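Local coordinates for methylornithine synthase PylB (Methanosarcina barkeri, PDB 3T7V), which catalyses the radical-based isomerisation of L-lysine to (3R)-3-methyl-D-ornithine in pyrrolysine biosynthesis, using a [4Fe-4S] cluster and S-adenosylmethionine, at residues 103-117 with 135-149. Numbering follows the deposited sequence.
Sequences LKGAGFHMVDLTMGE and VKEELGLPIMISPGL. With MD0 (5-amino-D-isoleucine), chain D; SAM (S-adenosylmethionine), chain C.
With CG anti to the backbone N (chi1 178°), Asp112 brings its carboxylate toward the neighbouring strand and Ser146, whose OG stands beside its own backbone N. The hydroxyl donates to OD1, Ser146 OG lying 2.8 Å from Asp112 OD1 on its syn side and only 16° out of the carboxylate plane. Thr114 OG1 gives the same oxygen a weak second bond. The other oxygen, OD2, is left for the ligand: the terminal NE of 5-amino-D-isoleucine sits 2.9 Å from Asp112 OD2 and donates to Ser146 OG as well, so the two side chains grip one amine. Met144 SD flanks the acid, 3.5 Å from Asp112 OD2. Were Asp112 cut back to an alanine, the ligand NE would probably lose its bond to OD2 and the Ser146 hydroxyl its acceptor.

Five backbone bonds, with N-H...O angles of 160-166°, hold the parallel pairing, from Val111 N to Pro142 O through Met115 N to Ser146 O. On the opposite face, helix 126-139 packs against the sheet: Leu113 meets Val135 tip to tip, and Val111 CG1 lies 3.8 Å from Leu139 CD1. Leu113 CD1 and Ile143 CG2, 3.7 Å apart, are neighbours on that same face. At the solvent-facing end, extended Lys104 makes a salt bridge, its NZ 2.8 Å from Glu138 OE2.

Further along, Leu149 N reaches Glu117 OE2 at 2.9 Å from above the carboxylate plane, and a water links Glu117 OE1 to Leu149 O. Strand, helix and neighbouring parallel strand form the right-handed beta-alpha-beta crossover of the radical SAM TIM-barrel fold, which holds the ligand amine on the face bearing Asp112 and Ser146, and S-adenosylmethionine near the C-terminal end, by Met115, Gly116 and Gly148, with Gly116 also touching the cluster.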
loop_
_atom_site.group_PDB
_atom_site.type_symbol
_atom_site.label_atom_id
_atom_site.label_comp_id
_atom_site.label_asym_id
_atom_site.label_seq_id
_atom_site.Cartn_x
_atom_site.Cartn_y
_atom_site.Cartn_z
ATOM N N LEU A 103 -8.440 17.533 -6.791
ATOM C CA LEU A 103 -7.768 16.391 -7.403
ATOM C C LEU A 103 -8.010 16.354 -8.913
ATOM O O LEU A 103 -7.244 15.703 -9.686
ATOM C CB LEU A 103 -8.303 15.062 -6.800
ATOM C CG LEU A 103 -7.937 15.000 -5.329
ATOM C CD1 LEU A 103 -8.456 13.711 -4.798
ATOM C CD2 LEU A 103 -6.453 15.173 -5.077
ATOM N N LYS A 104 -9.092 17.033 -9.353
ATOM C CA LYS A 104 -9.509 16.884 -10.781
ATOM C C LYS A 104 -8.433 17.476 -11.665
ATOM O O LYS A 104 -8.074 18.646 -11.521
ATOM C CB LYS A 104 -10.830 17.638 -10.978
ATOM C CG LYS A 104 -11.961 16.919 -10.256
ATOM C CD LYS A 104 -13.274 17.733 -10.424
ATOM C CE LYS A 104 -14.304 17.164 -9.464
ATOM N NZ LYS A 104 -15.604 17.833 -9.659
ATOM N N GLY A 105 -8.018 16.633 -12.613
ATOM C CA GLY A 105 -6.967 17.035 -13.570
ATOM C C GLY A 105 -5.579 17.230 -12.989
ATOM O O GLY A 105 -4.729 17.768 -13.666
ATOM N N ALA A 106 -5.316 16.713 -11.783
ATOM C CA ALA A 106 -4.029 16.873 -11.165
ATOM C C ALA A 106 -3.021 15.890 -11.683
ATOM O O ALA A 106 -1.821 16.159 -11.527
ATOM C CB ALA A 106 -4.105 16.778 -9.622
ATOM N N GLY A 107 -3.442 14.787 -12.300
ATOM C CA GLY A 107 -2.473 13.864 -12.865
ATOM C C GLY A 107 -2.454 12.541 -12.154
ATOM O O GLY A 107 -1.595 11.659 -12.473
ATOM N N PHE A 108 -3.373 12.323 -11.179
ATOM C CA PHE A 108 -3.440 10.990 -10.540
ATOM C C PHE A 108 -4.050 9.900 -11.442
ATOM O O PHE A 108 -4.920 10.130 -12.268
ATOM C CB PHE A 108 -4.303 11.045 -9.252
ATOM C CG PHE A 108 -3.674 11.884 -8.187
ATOM C CD1 PHE A 108 -2.604 11.341 -7.462
ATOM C CD2 PHE A 108 -4.172 13.178 -7.889
ATOM C CE1 PHE A 108 -2.027 12.053 -6.431
ATOM C CE2 PHE A 108 -3.567 13.916 -6.869
ATOM C CZ PHE A 108 -2.509 13.349 -6.139
ATOM N N HIS A 109 -3.497 8.690 -11.295
ATOM C CA HIS A 109 -4.066 7.498 -11.944
ATOM C C HIS A 109 -5.137 6.802 -11.158
ATOM O O HIS A 109 -5.997 6.140 -11.750
ATOM C CB HIS A 109 -2.957 6.449 -12.258
ATOM C CG HIS A 109 -1.891 7.003 -13.130
ATOM N ND1 HIS A 109 -0.763 7.566 -12.605
ATOM C CD2 HIS A 109 -1.805 7.127 -14.494
ATOM C CE1 HIS A 109 -0.013 8.065 -13.604
ATOM N NE2 HIS A 109 -0.644 7.788 -14.762
ATOM N N MET A 110 -5.183 7.040 -9.841
ATOM C CA MET A 110 -6.102 6.323 -8.977
ATOM C C MET A 110 -6.202 7.136 -7.706
ATOM O O MET A 110 -5.262 7.924 -7.366
ATOM C CB MET A 110 -5.548 4.925 -8.680
ATOM C CG MET A 110 -6.559 4.079 -7.795
ATOM S SD MET A 110 -6.298 2.291 -7.975
ATOM C CE MET A 110 -4.641 2.198 -7.355
ATOM N N VAL A 111 -7.317 6.995 -6.986
ATOM C CA VAL A 111 -7.460 7.553 -5.617
ATOM C C VAL A 111 -7.765 6.414 -4.665
ATOM O O VAL A 111 -8.551 5.526 -5.024
ATOM C CB VAL A 111 -8.545 8.634 -5.571
ATOM C CG1 VAL A 111 -8.188 9.807 -6.423
ATOM C CG2 VAL A 111 -9.920 8.113 -5.953
ATOM N N ASP A 112 -7.099 6.416 -3.520
ATOM C CA ASP A 112 -7.346 5.403 -2.434
ATOM C C ASP A 112 -8.183 5.939 -1.308
ATOM O O ASP A 112 -7.702 6.883 -0.628
ATOM C CB ASP A 112 -5.988 4.860 -1.968
ATOM C CG ASP A 112 -6.052 3.879 -0.853
ATOM O OD1 ASP A 112 -7.148 3.448 -0.392
ATOM O OD2 ASP A 112 -4.938 3.455 -0.378
ATOM N N LEU A 113 -9.432 5.521 -1.225
ATOM C CA LEU A 113 -10.368 6.028 -0.168
ATOM C C LEU A 113 -10.202 5.036 1.004
ATOM O O LEU A 113 -10.540 3.845 0.892
ATOM C CB LEU A 113 -11.828 5.946 -0.669
ATOM C CG LEU A 113 -12.114 6.780 -1.903
ATOM C CD1 LEU A 113 -13.537 6.494 -2.332
ATOM C CD2 LEU A 113 -11.821 8.232 -1.576
ATOM N N THR A 114 -9.606 5.523 2.089
ATOM C CA THR A 114 -9.245 4.691 3.220
ATOM C C THR A 114 -9.945 5.158 4.478
ATOM O O THR A 114 -10.120 6.369 4.727
ATOM C CB THR A 114 -7.710 4.783 3.429
ATOM O OG1 THR A 114 -7.067 4.128 2.329
ATOM C CG2 THR A 114 -7.237 4.020 4.725
ATOM N N MET A 115 -10.329 4.190 5.327
ATOM C CA MET A 115 -10.840 4.512 6.648
ATOM C C MET A 115 -10.352 3.465 7.618
ATOM O O MET A 115 -10.011 2.335 7.277
ATOM C CB MET A 115 -12.397 4.621 6.718
ATOM C CG MET A 115 -13.067 3.336 6.171
ATOM S SD MET A 115 -14.844 3.454 6.560
ATOM C CE MET A 115 -15.424 2.015 5.690
ATOM N N GLY A 116 -10.374 3.857 8.898
ATOM C CA GLY A 116 -10.443 2.811 9.956
ATOM C C GLY A 116 -11.771 2.069 9.846
ATOM O O GLY A 116 -12.629 2.476 9.012
ATOM N N GLU A 117 -11.966 1.007 10.599
ATOM C CA GLU A 117 -13.261 0.339 10.602
ATOM C C GLU A 117 -14.168 1.223 11.457
ATOM O O GLU A 117 -14.391 0.973 12.626
ATOM C CB GLU A 117 -13.146 -1.080 11.147
ATOM C CG GLU A 117 -12.282 -1.970 10.230
ATOM C CD GLU A 117 -12.662 -3.444 10.329
ATOM O OE1 GLU A 117 -13.617 -3.816 11.014
ATOM O OE2 GLU A 117 -11.916 -4.207 9.617
ATOM N N VAL A 135 -17.706 9.996 -4.886
ATOM C CA VAL A 135 -16.360 10.199 -5.390
ATOM C C VAL A 135 -16.197 9.754 -6.862
ATOM O O VAL A 135 -15.517 10.420 -7.664
ATOM C CB VAL A 135 -15.336 9.435 -4.488
ATOM C CG1 VAL A 135 -13.922 9.544 -5.097
ATOM C CG2 VAL A 135 -15.391 10.043 -3.045
ATOM N N LYS A 136 -16.815 8.637 -7.270
ATOM C CA LYS A 136 -16.697 8.167 -8.660
ATOM C C LYS A 136 -17.379 9.211 -9.567
ATOM O O LYS A 136 -16.868 9.521 -10.648
ATOM C CB LYS A 136 -17.352 6.811 -8.810
ATOM C CG LYS A 136 -17.003 6.132 -10.130
ATOM C CD LYS A 136 -15.582 5.599 -10.059
ATOM C CE LYS A 136 -15.320 4.829 -11.309
ATOM N NZ LYS A 136 -13.960 4.136 -11.147
ATOM N N GLU A 137 -18.545 9.735 -9.131
ATOM C CA GLU A 137 -19.242 10.750 -9.958
ATOM C C GLU A 137 -18.418 12.036 -10.104
ATOM O O GLU A 137 -18.450 12.674 -11.171
ATOM C CB GLU A 137 -20.587 11.084 -9.318
ATOM C CG GLU A 137 -21.664 10.028 -9.508
ATOM C CD GLU A 137 -22.939 10.418 -8.746
ATOM O OE1 GLU A 137 -22.955 11.449 -7.950
ATOM O OE2 GLU A 137 -23.908 9.661 -8.913
ATOM N N GLU A 138 -17.708 12.423 -9.042
ATOM C CA GLU A 138 -16.883 13.639 -9.041
ATOM C C GLU A 138 -15.653 13.458 -9.861
ATOM O O GLU A 138 -15.286 14.342 -10.678
ATOM C CB GLU A 138 -16.440 14.030 -7.618
ATOM C CG GLU A 138 -17.585 14.578 -6.769
ATOM C CD GLU A 138 -18.220 15.858 -7.301
ATOM O OE1 GLU A 138 -19.442 15.988 -7.159
ATOM O OE2 GLU A 138 -17.521 16.734 -7.924
ATOM N N LEU A 139 -14.968 12.315 -9.693
ATOM C CA LEU A 139 -13.630 12.190 -10.299
ATOM C C LEU A 139 -13.520 11.339 -11.546
ATOM O O LEU A 139 -12.632 11.530 -12.367
ATOM C CB LEU A 139 -12.656 11.559 -9.240
ATOM C CG LEU A 139 -12.453 12.386 -7.983
ATOM C CD1 LEU A 139 -11.503 11.614 -7.020
ATOM C CD2 LEU A 139 -11.885 13.730 -8.374
ATOM N N GLY A 140 -14.373 10.347 -11.660
ATOM C CA GLY A 140 -14.277 9.431 -12.800
ATOM C C GLY A 140 -13.055 8.500 -12.841
ATOM O O GLY A 140 -12.934 7.715 -13.739
ATOM N N LEU A 141 -12.183 8.593 -11.865
ATOM C CA LEU A 141 -10.891 7.896 -11.857
ATOM C C LEU A 141 -11.093 6.554 -11.258
ATOM O O LEU A 141 -12.067 6.264 -10.512
ATOM C CB LEU A 141 -9.899 8.630 -10.863
ATOM C CG LEU A 141 -9.314 9.956 -11.414
ATOM C CD1 LEU A 141 -8.559 10.639 -10.296
ATOM C CD2 LEU A 141 -8.378 9.631 -12.601
ATOM N N PRO A 142 -10.190 5.624 -11.568
ATOM C CA PRO A 142 -10.125 4.382 -10.765
ATOM C C PRO A 142 -10.052 4.633 -9.290
ATOM O O PRO A 142 -9.379 5.599 -8.846
ATOM C CB PRO A 142 -8.813 3.728 -11.246
ATOM C CG PRO A 142 -8.647 4.323 -12.664
ATOM C CD PRO A 142 -9.095 5.748 -12.514
ATOM N N ILE A 143 -10.810 3.867 -8.558
ATOM C CA ILE A 143 -10.882 4.017 -7.091
ATOM C C ILE A 143 -10.388 2.770 -6.414
ATOM O O ILE A 143 -10.830 1.636 -6.724
ATOM C CB ILE A 143 -12.350 4.253 -6.613
ATOM C CG1 ILE A 143 -12.820 5.608 -7.067
ATOM C CG2 ILE A 143 -12.468 4.179 -5.059
ATOM C CD1 ILE A 143 -14.273 5.857 -6.661
ATOM N N MET A 144 -9.446 2.954 -5.495
ATOM C CA MET A 144 -9.031 1.888 -4.575
ATOM C C MET A 144 -9.793 2.162 -3.284
ATOM O O MET A 144 -9.906 3.321 -2.866
ATOM C CB MET A 144 -7.523 1.994 -4.300
ATOM C CG MET A 144 -7.083 1.119 -3.120
ATOM S SD MET A 144 -5.235 1.223 -3.040
ATOM C CE MET A 144 -4.891 -0.062 -4.138
ATOM N N ILE A 145 -10.376 1.150 -2.703
ATOM C CA ILE A 145 -10.986 1.275 -1.353
ATOM C C ILE A 145 -10.172 0.483 -0.376
ATOM O O ILE A 145 -9.742 -0.682 -0.655
ATOM C CB ILE A 145 -12.488 0.884 -1.374
ATOM C CG1 ILE A 145 -12.698 -0.561 -1.830
ATOM C CG2 ILE A 145 -13.323 1.931 -2.095
ATOM C CD1 ILE A 145 -14.154 -1.064 -1.596
ATOM N N SER A 146 -10.002 1.062 0.830
ATOM C CA SER A 146 -9.358 0.364 1.941
ATOM C C SER A 146 -10.299 0.548 3.140
ATOM O O SER A 146 -10.063 1.427 3.972
ATOM C CB SER A 146 -7.978 1.005 2.235
ATOM O OG SER A 146 -7.179 1.061 1.082
ATOM N N PRO A 147 -11.374 -0.228 3.215
ATOM C CA PRO A 147 -12.421 0.016 4.191
ATOM C C PRO A 147 -12.333 -0.895 5.398
ATOM O O PRO A 147 -13.268 -0.875 6.231
ATOM C CB PRO A 147 -13.678 -0.340 3.373
ATOM C CG PRO A 147 -13.225 -1.542 2.566
ATOM C CD PRO A 147 -11.755 -1.268 2.198
ATOM N N GLY A 148 -11.281 -1.727 5.433
ATOM C CA GLY A 148 -11.214 -2.838 6.391
ATOM C C GLY A 148 -12.066 -3.994 5.922
ATOM O O GLY A 148 -12.460 -4.045 4.749
ATOM N N LEU A 149 -12.388 -4.883 6.847
ATOM C CA LEU A 149 -13.076 -6.101 6.467
ATOM C C LEU A 149 -14.617 -5.826 6.433
ATOM O O LEU A 149 -15.390 -6.068 7.392
ATOM C CB LEU A 149 -12.640 -7.201 7.427
ATOM C CG LEU A 149 -13.345 -8.514 7.151
ATOM C CD1 LEU A 149 -12.837 -9.021 5.811
ATOM C CD2 LEU A 149 -13.087 -9.505 8.260
HETATM C C MD0 D . 0.024 4.288 1.713
HETATM N N MD0 D . -0.605 5.748 3.547
HETATM O O MD0 D . -0.180 3.979 0.521
HETATM C CA MD0 D . -1.104 4.831 2.529
HETATM C CB MD0 D . -1.901 3.670 3.197
HETATM C CD MD0 D . -3.766 2.000 2.546
HETATM N NE MD0 D . -4.352 1.297 1.413
HETATM C CG MD0 D . -2.583 2.838 2.071
HETATM C CG2 MD0 D . -1.038 2.737 4.085
HETATM O OXT MD0 D . 1.126 4.168 2.262
HETATM N N SAM C . -8.407 -0.034 8.551
HETATM C CA SAM C . -8.220 -0.686 7.341
HETATM C C SAM C . -7.321 -1.855 7.398
HETATM O O SAM C . -6.726 -2.132 8.460
HETATM O OXT SAM C . -7.289 -2.612 6.365
HETATM C CB SAM C . -7.398 -0.004 6.497
HETATM C CG SAM C . -6.185 0.694 6.962
HETATM S SD SAM C . -4.677 0.186 6.032
HETATM C CE SAM C . -4.243 1.708 5.234
HETATM C "C5'" SAM C . -3.472 0.133 7.340
HETATM C "C4'" SAM C . -2.446 -0.680 7.060
HETATM O "O4'" SAM C . -1.507 0.559 7.228
HETATM C "C3'" SAM C . -2.245 -1.725 7.854
HETATM O "O3'" SAM C . -2.662 -2.655 6.844
HETATM C "C2'" SAM C . -0.720 -1.594 7.744
HETATM O "O2'" SAM C . -0.129 -2.427 6.693
HETATM C "C1'" SAM C . -0.298 -0.123 7.581
HETATM N N9 SAM C . 0.084 0.449 8.924
HETATM C C8 SAM C . -0.691 0.745 10.011
HETATM N N7 SAM C . 0.084 1.182 10.993
HETATM C C5 SAM C . 1.381 1.180 10.532
HETATM C C6 SAM C . 2.610 1.462 11.147
HETATM N N6 SAM C . 2.708 1.857 12.418
HETATM N N1 SAM C . 3.725 1.400 10.403
HETATM C C2 SAM C . 3.692 0.989 9.101
HETATM N N3 SAM C . 2.537 0.598 8.510
HETATM C C4 SAM C . 1.383 0.724 9.239
HETATM O O HOH W 1 -15.095 -5.984 9.996
#